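Putative dihydrodipicolinate synthase family protein (Coccidioides immitis, PDB 3QFE) is of unknown function but belongs to the dihydrodipicolinate synthetase family, whose members are built on a TIM-barrel fold. Local coordinates at residues D159-I164 with V174-A179; G182-L187 with F196-G201; A270-K275 with Q301-V306. All coordinates share one frame; numbering follows the deposited sequence.

Interaction 1. Residues D159-I164 with V174-A179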
loop_
_atom_site.group_PDB
_atom_site.type_symbol
_atom_site.label_atom_id
_atom_site.label_comp_id
_atom_site.label_asym_id
_atom_site.label_seq_id
_atom_site.Cartn_x
_atom_site.Cartn_y
_atom_site.Cartn_z
ATOM N N ASP A 159 -21.730 -5.621 4.353
ATOM C CA ASP A 159 -22.488 -6.876 4.251
ATOM C C ASP A 159 -21.725 -7.943 3.468
ATOM O O ASP A 159 -21.535 -9.057 3.960
ATOM C CB ASP A 159 -23.876 -6.640 3.604
ATOM C CG ASP A 159 -24.900 -6.050 4.572
ATOM O OD1 ASP A 159 -24.530 -5.739 5.724
ATOM O OD2 ASP A 159 -26.085 -5.895 4.175
ATOM N N MET A 160 -21.297 -7.587 2.254
ATOM C CA MET A 160 -20.505 -8.475 1.392
ATOM C C MET A 160 -19.159 -8.869 2.022
ATOM O O MET A 160 -18.779 -10.037 1.983
ATOM C CB MET A 160 -20.310 -7.873 -0.016
ATOM N N ILE A 161 -18.467 -7.904 2.626
ATOM C CA ILE A 161 -17.162 -8.166 3.242
ATOM C C ILE A 161 -17.293 -9.189 4.370
ATOM O O ILE A 161 -16.510 -10.138 4.440
ATOM C CB ILE A 161 -16.474 -6.871 3.757
ATOM C CG1 ILE A 161 -16.130 -5.955 2.584
ATOM C CG2 ILE A 161 -15.198 -7.202 4.521
ATOM C CD1 ILE A 161 -15.914 -4.522 2.961
ATOM N N THR A 162 -18.282 -8.983 5.245
ATOM C CA THR A 162 -18.538 -9.885 6.369
ATOM C C THR A 162 -18.941 -11.263 5.879
ATOM O O THR A 162 -18.429 -12.269 6.370
ATOM C CB THR A 162 -19.615 -9.323 7.326
ATOM O OG1 THR A 162 -19.039 -8.270 8.112
ATOM C CG2 THR A 162 -20.173 -10.420 8.270
ATOM N N THR A 163 -19.854 -11.298 4.910
ATOM C CA THR A 163 -20.239 -12.544 4.271
ATOM C C THR A 163 -18.994 -13.275 3.752
ATOM O O THR A 163 -18.755 -14.427 4.132
ATOM C CB THR A 163 -21.286 -12.325 3.143
ATOM O OG1 THR A 163 -22.461 -11.712 3.693
ATOM C CG2 THR A 163 -21.696 -13.652 2.530
ATOM N N ILE A 164 -18.186 -12.595 2.935
ATOM C CA ILE A 164 -16.987 -13.205 2.361
ATOM C C ILE A 164 -16.033 -13.721 3.429
ATOM O O ILE A 164 -15.487 -14.811 3.293
ATOM C CB ILE A 164 -16.217 -12.233 1.456
ATOM C CG1 ILE A 164 -16.999 -11.976 0.165
ATOM C CG2 ILE A 164 -14.824 -12.794 1.161
ATOM C CD1 ILE A 164 -16.612 -10.667 -0.551
ATOM N N VAL A 174 -9.163 -6.515 4.829
ATOM C CA VAL A 174 -9.708 -5.714 3.733
ATOM C C VAL A 174 -8.913 -4.400 3.749
ATOM O O VAL A 174 -8.599 -3.913 4.819
ATOM C CB VAL A 174 -11.269 -5.463 3.891
ATOM C CG1 VAL A 174 -11.625 -4.760 5.218
ATOM C CG2 VAL A 174 -11.821 -4.644 2.735
ATOM N N LYS A 175 -8.519 -3.883 2.582
ATOM C CA LYS A 175 -8.097 -2.502 2.452
ATOM C C LYS A 175 -9.281 -1.719 1.920
ATOM O O LYS A 175 -9.754 -1.982 0.820
ATOM C CB LYS A 175 -6.907 -2.349 1.503
ATOM C CG LYS A 175 -6.536 -0.867 1.156
ATOM C CD LYS A 175 -5.243 -0.753 0.348
ATOM C CE LYS A 175 -5.020 0.630 -0.358
ATOM N NZ LYS A 175 -3.660 0.710 -1.121
ATOM N N LEU A 176 -9.756 -0.759 2.706
ATOM C CA LEU A 176 -10.786 0.186 2.252
ATOM C C LEU A 176 -10.100 1.465 1.761
ATOM O O LEU A 176 -9.291 2.047 2.474
ATOM C CB LEU A 176 -11.752 0.501 3.385
ATOM C CG LEU A 176 -12.394 -0.675 4.119
ATOM C CD1 LEU A 176 -12.861 -0.240 5.490
ATOM C CD2 LEU A 176 -13.561 -1.212 3.318
ATOM N N THR A 177 -10.390 1.905 0.544
ATOM C CA THR A 177 -9.643 3.037 -0.015
ATOM C C THR A 177 -10.162 4.343 0.556
ATOM O O THR A 177 -9.369 5.167 1.046
ATOM C CB THR A 177 -9.704 3.087 -1.543
ATOM O OG1 THR A 177 -11.081 3.131 -1.953
ATOM C CG2 THR A 177 -8.954 1.864 -2.158
ATOM N N CYS A 178 -11.486 4.513 0.490
ATOM C CA CYS A 178 -12.188 5.605 1.166
ATOM C C CYS A 178 -12.912 5.027 2.387
ATOM O O CYS A 178 -14.094 4.711 2.325
ATOM C CB CYS A 178 -13.190 6.285 0.217
ATOM N N ALA A 179 -12.178 4.862 3.485
ATOM C CA ALA A 179 -12.730 4.286 4.713
ATOM C C ALA A 179 -13.400 5.353 5.549
ATOM O O ALA A 179 -12.835 6.427 5.773
ATOM C CB ALA A 179 -11.637 3.599 5.540
#
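I161 reaches from helix 158-167 to strand 171-176 and sets its CD1 methyl against both V174 and L176. This is a helix-on-strand contact of the TIM barrel: strand 142-146, helix 158-167 and strand 171-176 follow one another as a beta-alpha-beta unit, and I161 packs its helix onto the outer surface of the last of these strands. I161 carries the largest share of the buried surface, with V174 next and L176 contributing less. Its CG1 branch stands anti to the carbonyl carbon (chi1 -65°), and the chain is nearly extended beyond CG1, which carries CD1 out toward the strand. CD1 lies 4.1 Å from CG2 of V174. It lies equally far, 4.1 Å, from CD2 of L176. Within the strand, V174 CG2 and L176 CD2 are themselves 3.9 Å apart, so the three methyls form a nearly equilateral triangle with the isoleucine end over the gap between the two strand residues. The CB of V174 is directed toward the helix, and I161 crosses this valine at about a right angle; L176 is crossed obliquely and reaches I161 with CD2 alone. No hydrogen bond spans the contact, and all three residues are buried. Around them, F196 touches I161 and V174, while helix 181-190 lies alongside. The exposed side of the helix is polar. There, T163 folds its hydroxyl back on the preceding turn: OG1 donates to D159 O at 2.8 Å, from 38° above the carbonyl plane, while T163 N reaches that same oxygen from the opposite face at 3.0 Å.

Interaction 2. Residues G182-L187 with F196-G201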
loop_
_atom_site.group_PDB
_atom_site.type_symbol
_atom_site.label_atom_id
_atom_site.label_comp_id
_atom_site.label_asym_id
_atom_site.label_seq_id
_atom_site.Cartn_x
_atom_site.Cartn_y
_atom_site.Cartn_z
ATOM N N GLY A 182 -17.844 4.987 10.207
ATOM C CA GLY A 182 -18.974 4.063 10.246
ATOM C C GLY A 182 -18.608 2.684 9.721
ATOM O O GLY A 182 -18.942 1.672 10.342
ATOM N N LYS A 183 -17.916 2.648 8.579
ATOM C CA LYS A 183 -17.565 1.388 7.934
ATOM C C LYS A 183 -16.626 0.578 8.822
ATOM O O LYS A 183 -16.851 -0.613 9.051
ATOM C CB LYS A 183 -16.968 1.611 6.536
ATOM N N ILE A 184 -15.599 1.236 9.351
ATOM C CA ILE A 184 -14.650 0.569 10.233
ATOM C C ILE A 184 -15.349 -0.058 11.428
ATOM O O ILE A 184 -15.144 -1.245 11.721
ATOM C CB ILE A 184 -13.546 1.513 10.688
ATOM C CG1 ILE A 184 -12.550 1.713 9.537
ATOM C CG2 ILE A 184 -12.830 0.943 11.913
ATOM C CD1 ILE A 184 -11.488 2.758 9.783
ATOM N N THR A 185 -16.199 0.738 12.078
ATOM C CA THR A 185 -16.894 0.319 13.285
ATOM C C THR A 185 -17.752 -0.921 13.024
ATOM O O THR A 185 -17.652 -1.908 13.755
ATOM C CB THR A 185 -17.755 1.476 13.897
ATOM O OG1 THR A 185 -16.994 2.691 13.941
ATOM C CG2 THR A 185 -18.211 1.126 15.307
ATOM N N ARG A 186 -18.573 -0.869 11.976
ATOM C CA ARG A 186 -19.418 -1.996 11.557
ATOM C C ARG A 186 -18.619 -3.295 11.397
ATOM O O ARG A 186 -19.036 -4.350 11.885
ATOM C CB ARG A 186 -20.133 -1.653 10.244
ATOM C CG ARG A 186 -21.466 -2.367 9.991
ATOM C CD ARG A 186 -22.299 -1.632 8.912
ATOM N NE ARG A 186 -22.327 -0.173 9.126
ATOM C CZ ARG A 186 -21.656 0.734 8.403
ATOM N NH1 ARG A 186 -21.754 2.024 8.709
ATOM N NH2 ARG A 186 -20.896 0.368 7.372
ATOM N N LEU A 187 -17.476 -3.204 10.718
ATOM C CA LEU A 187 -16.586 -4.350 10.515
ATOM C C LEU A 187 -16.022 -4.900 11.822
ATOM O O LEU A 187 -16.102 -6.109 12.069
ATOM C CB LEU A 187 -15.467 -3.991 9.542
ATOM C CG LEU A 187 -15.975 -3.743 8.124
ATOM C CD1 LEU A 187 -14.970 -2.954 7.317
ATOM C CD2 LEU A 187 -16.337 -5.053 7.440
ATOM N N PHE A 196 -8.802 -10.943 11.537
ATOM C CA PHE A 196 -9.149 -10.044 10.441
ATOM C C PHE A 196 -8.689 -8.614 10.729
ATOM O O PHE A 196 -8.940 -8.096 11.800
ATOM C CB PHE A 196 -10.665 -10.116 10.197
ATOM C CG PHE A 196 -11.133 -9.449 8.930
ATOM C CD1 PHE A 196 -11.265 -10.176 7.758
ATOM C CD2 PHE A 196 -11.498 -8.103 8.926
ATOM C CE1 PHE A 196 -11.732 -9.570 6.582
ATOM C CE2 PHE A 196 -11.964 -7.484 7.760
ATOM C CZ PHE A 196 -12.078 -8.223 6.587
ATOM N N SER A 197 -8.010 -7.997 9.761
ATOM C CA SER A 197 -7.414 -6.665 9.916
ATOM C C SER A 197 -8.057 -5.698 8.927
ATOM O O SER A 197 -8.029 -5.935 7.717
ATOM C CB SER A 197 -5.894 -6.706 9.635
ATOM O OG SER A 197 -5.195 -7.447 10.608
ATOM N N VAL A 198 -8.618 -4.608 9.425
ATOM C CA VAL A 198 -9.141 -3.571 8.552
ATOM C C VAL A 198 -8.071 -2.500 8.304
ATOM O O VAL A 198 -7.452 -1.993 9.245
ATOM C CB VAL A 198 -10.396 -2.904 9.148
ATOM C CG1 VAL A 198 -11.006 -1.941 8.131
ATOM C CG2 VAL A 198 -11.442 -3.953 9.581
ATOM N N PHE A 199 -7.861 -2.132 7.053
ATOM C CA PHE A 199 -6.910 -1.071 6.760
ATOM C C PHE A 199 -7.629 0.050 6.064
ATOM O O PHE A 199 -8.405 -0.189 5.149
ATOM C CB PHE A 199 -5.780 -1.557 5.857
ATOM C CG PHE A 199 -4.886 -2.580 6.484
ATOM C CD1 PHE A 199 -3.822 -2.196 7.302
ATOM C CD2 PHE A 199 -5.076 -3.928 6.233
ATOM C CE1 PHE A 199 -2.966 -3.167 7.891
ATOM C CE2 PHE A 199 -4.230 -4.891 6.801
ATOM C CZ PHE A 199 -3.174 -4.507 7.632
ATOM N N GLY A 200 -7.382 1.272 6.512
ATOM C CA GLY A 200 -7.812 2.459 5.785
ATOM C C GLY A 200 -6.733 2.717 4.763
ATOM O O GLY A 200 -5.624 2.244 4.926
ATOM N N GLY A 201 -7.058 3.447 3.705
ATOM C CA GLY A 201 -6.087 3.775 2.666
ATOM C C GLY A 201 -5.641 5.217 2.772
ATOM O O GLY A 201 -4.788 5.662 2.024
#
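L187 and V198 press together where helix 181-190 lies on strand 197-200, the closing half of the beta-alpha-beta crossover that begins with strand 171-176 in this TIM barrel. The leucine can be followed outward from its backbone. CB, directed at the strand, sits 4.0 Å from CG2 of V198 and makes the closest approach of the contact. CG stands anti to the carbonyl carbon (chi1 -67°) and is farther back; from there the two methyls part company. CD1 turns along the strand surface, 4.2 Å from CG1 of V198, and also rests on CD1 of L176 in the neighbouring strand. CD2 turns the other way, to CG2 of I161 on helix 158-167. V198 thus offers a different methyl to each end of the leucine, CG2 to its base and CG1 to its tip. The same CG1, anti to the backbone N of V198 (chi1 -173°), serves a second helix residue one turn back: I184 CG1 approaches it to 4.2 Å. I184 and L187, three positions apart, therefore straddle a single valine, and the grip is entirely apolar, without a hydrogen bond between the segments. On the side away from the strand R186 is exposed; one face of its guanidinium lies over G182 O, 3.2 Å from the plane and toward the rim, and NH2 makes a weak hydrogen bond to S158 OG. In the barrel wall V198 is flanked by L176 of strand 171-176, I184 continues the apolar layer to V212, and F196, at the start of the second segment, packs on A165 of helix 158-167. On the reverse face of strand 197-200, F199 points into the barrel, where its ring meets W15 edge-to-face.

Interaction 3. Residues A270-K275 with Q301-V306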
loop_
_atom_site.group_PDB
_atom_site.type_symbol
_atom_site.label_atom_id
_atom_site.label_comp_id
_atom_site.label_asym_id
_atom_site.label_seq_id
_atom_site.Cartn_x
_atom_site.Cartn_y
_atom_site.Cartn_z
ATOM N N ALA A 270 10.744 10.801 -5.490
ATOM C CA ALA A 270 12.012 11.031 -6.168
ATOM C C ALA A 270 12.841 12.074 -5.431
ATOM O O ALA A 270 14.066 11.937 -5.320
ATOM C CB ALA A 270 11.804 11.445 -7.604
ATOM N N ILE A 271 12.206 13.130 -4.929
ATOM C CA ILE A 271 13.022 14.216 -4.414
ATOM C C ILE A 271 13.175 14.198 -2.914
ATOM O O ILE A 271 13.972 14.949 -2.357
ATOM C CB ILE A 271 12.577 15.603 -4.938
ATOM C CG1 ILE A 271 11.119 15.894 -4.561
ATOM C CG2 ILE A 271 12.849 15.721 -6.452
ATOM C CD1 ILE A 271 10.858 17.373 -4.414
ATOM N N PHE A 272 12.414 13.336 -2.252
ATOM C CA PHE A 272 12.536 13.222 -0.816
ATOM C C PHE A 272 13.128 11.881 -0.426
ATOM O O PHE A 272 14.344 11.780 -0.254
ATOM C CB PHE A 272 11.213 13.545 -0.123
ATOM C CG PHE A 272 10.768 14.963 -0.343
ATOM C CD1 PHE A 272 11.551 16.037 0.122
ATOM C CD2 PHE A 272 9.586 15.244 -1.041
ATOM C CE1 PHE A 272 11.153 17.382 -0.094
ATOM C CE2 PHE A 272 9.166 16.579 -1.258
ATOM C CZ PHE A 272 9.956 17.653 -0.788
ATOM N N SER A 273 12.294 10.850 -0.348
ATOM C CA SER A 273 12.742 9.534 0.122
ATOM C C SER A 273 13.801 8.841 -0.754
ATOM O O SER A 273 14.744 8.252 -0.224
ATOM C CB SER A 273 11.543 8.605 0.289
ATOM O OG SER A 273 10.951 8.422 -0.975
ATOM N N ALA A 274 13.649 8.898 -2.072
ATOM C CA ALA A 274 14.612 8.251 -2.973
ATOM C C ALA A 274 16.001 8.886 -2.870
ATOM O O ALA A 274 17.003 8.180 -2.800
ATOM C CB ALA A 274 14.115 8.253 -4.424
ATOM N N LYS A 275 16.058 10.215 -2.840
ATOM C CA LYS A 275 17.299 10.924 -2.549
ATOM C C LYS A 275 17.833 10.537 -1.177
ATOM O O LYS A 275 19.043 10.265 -1.039
ATOM C CB LYS A 275 17.142 12.463 -2.676
ATOM C CG LYS A 275 18.456 13.231 -2.434
ATOM C CD LYS A 275 18.237 14.722 -2.289
ATOM C CE LYS A 275 18.660 15.525 -3.528
ATOM N NZ LYS A 275 18.848 16.997 -3.158
ATOM N N GLN A 301 6.782 22.355 -8.824
ATOM C CA GLN A 301 7.046 23.490 -7.925
ATOM C C GLN A 301 6.162 23.385 -6.671
ATOM O O GLN A 301 6.666 23.491 -5.551
ATOM C CB GLN A 301 6.895 24.837 -8.637
ATOM N N GLU A 302 4.869 23.102 -6.873
ATOM C CA GLU A 302 3.883 22.924 -5.790
ATOM C C GLU A 302 4.317 21.857 -4.757
ATOM O O GLU A 302 4.231 22.071 -3.552
ATOM C CB GLU A 302 2.507 22.577 -6.382
ATOM C CG GLU A 302 1.267 22.939 -5.521
ATOM C CD GLU A 302 -0.049 22.344 -6.089
ATOM O OE1 GLU A 302 -0.524 22.797 -7.164
ATOM O OE2 GLU A 302 -0.616 21.418 -5.463
ATOM N N VAL A 303 4.789 20.718 -5.248
ATOM C CA VAL A 303 5.284 19.659 -4.384
ATOM C C VAL A 303 6.387 20.166 -3.460
ATOM O O VAL A 303 6.324 19.956 -2.250
ATOM C CB VAL A 303 5.757 18.458 -5.206
ATOM C CG1 VAL A 303 6.455 17.409 -4.308
ATOM C CG2 VAL A 303 4.565 17.840 -5.923
ATOM N N ARG A 304 7.365 20.865 -4.029
ATOM C CA ARG A 304 8.490 21.377 -3.265
ATOM C C ARG A 304 8.060 22.414 -2.224
ATOM O O ARG A 304 8.563 22.408 -1.102
ATOM C CB ARG A 304 9.572 21.937 -4.189
ATOM C CG ARG A 304 10.012 20.960 -5.276
ATOM C CD ARG A 304 11.260 21.419 -6.039
ATOM N NE ARG A 304 11.004 22.603 -6.870
ATOM C CZ ARG A 304 10.784 22.589 -8.189
ATOM N NH1 ARG A 304 10.792 21.452 -8.879
ATOM N NH2 ARG A 304 10.559 23.729 -8.831
ATOM N N LYS A 305 7.117 23.287 -2.579
ATOM C CA LYS A 305 6.659 24.317 -1.644
ATOM C C LYS A 305 5.847 23.703 -0.502
ATOM O O LYS A 305 6.152 23.921 0.676
ATOM C CB LYS A 305 5.832 25.405 -2.352
ATOM N N VAL A 306 4.845 22.911 -0.865
ATOM C CA VAL A 306 3.866 22.389 0.071
ATOM C C VAL A 306 4.408 21.299 0.997
ATOM O O VAL A 306 3.854 21.067 2.067
ATOM C CB VAL A 306 2.616 21.883 -0.700
ATOM C CG1 VAL A 306 1.894 20.732 0.028
ATOM C CG2 VAL A 306 1.684 23.050 -0.994
#
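I271 and F272 lean on V303 and R304 where the helices that follow the TIM barrel pack against each other. Helix 262-271 ends here, the chain leaves helical geometry at F272, and the short helix 273-276 starts immediately afterwards; helix 297-317 passes alongside this break. The tight part lies at I271 CD1, R304 CG and V303 CG1. CD1 of I271 comes within 3.8 Å of R304 CG, the shortest approach of the contact, with the two side chains at about a right angle. I271 CG1 is wedged between the backbone N and the carbonyl carbon (chi1 59°), which sends CD1 toward the other helix. On the buried side, V303 CG1 approaches the F272 ring at its edge, near the ring plane, 4.2 Å from CE2. The same methyl is 4.4 Å from I271 CD1. I271 CG1 in turn lies 3.8 Å above one ring face of F272, offset toward the rim, so these neighbours present a joined apolar surface to the valine. F272 extends this surface to F225 and, along helix 297-317, to M307 and A311; the calcium ion at A315 and S318 lies about 12 Å from its side chain. The solvent side begins beyond CG of R304, where the chain of this exposed arginine bends (chi3 -68°) and turns away from I271. Its guanidinium lies with one face over Q301 CA, 3.6 Å from the plane and offset toward the rim, and NH1 is hydrogen-bonded to Y267 OH.

In the fold
From the N terminus, interaction 1 comes first, closing the short turn between helix 158-167 and strand 171-176. Interaction 2 follows in series, folding helix 181-190 back onto strand 197-200; nothing nests or crosses. These two are adjacent in the barrel wall: their strands are parallel neighbours, with probable hydrogen bonds from F199 N to V174 O and from L176 N to F199 O, and their centres are 7 Å apart. Interaction 3 spans a longer loop, 270-275 to 301-306, and ties together helices after the barrel. It touches neither of the others, its nearest atoms lying about 17 Å from interaction 1 and about 16 Å from interaction 2.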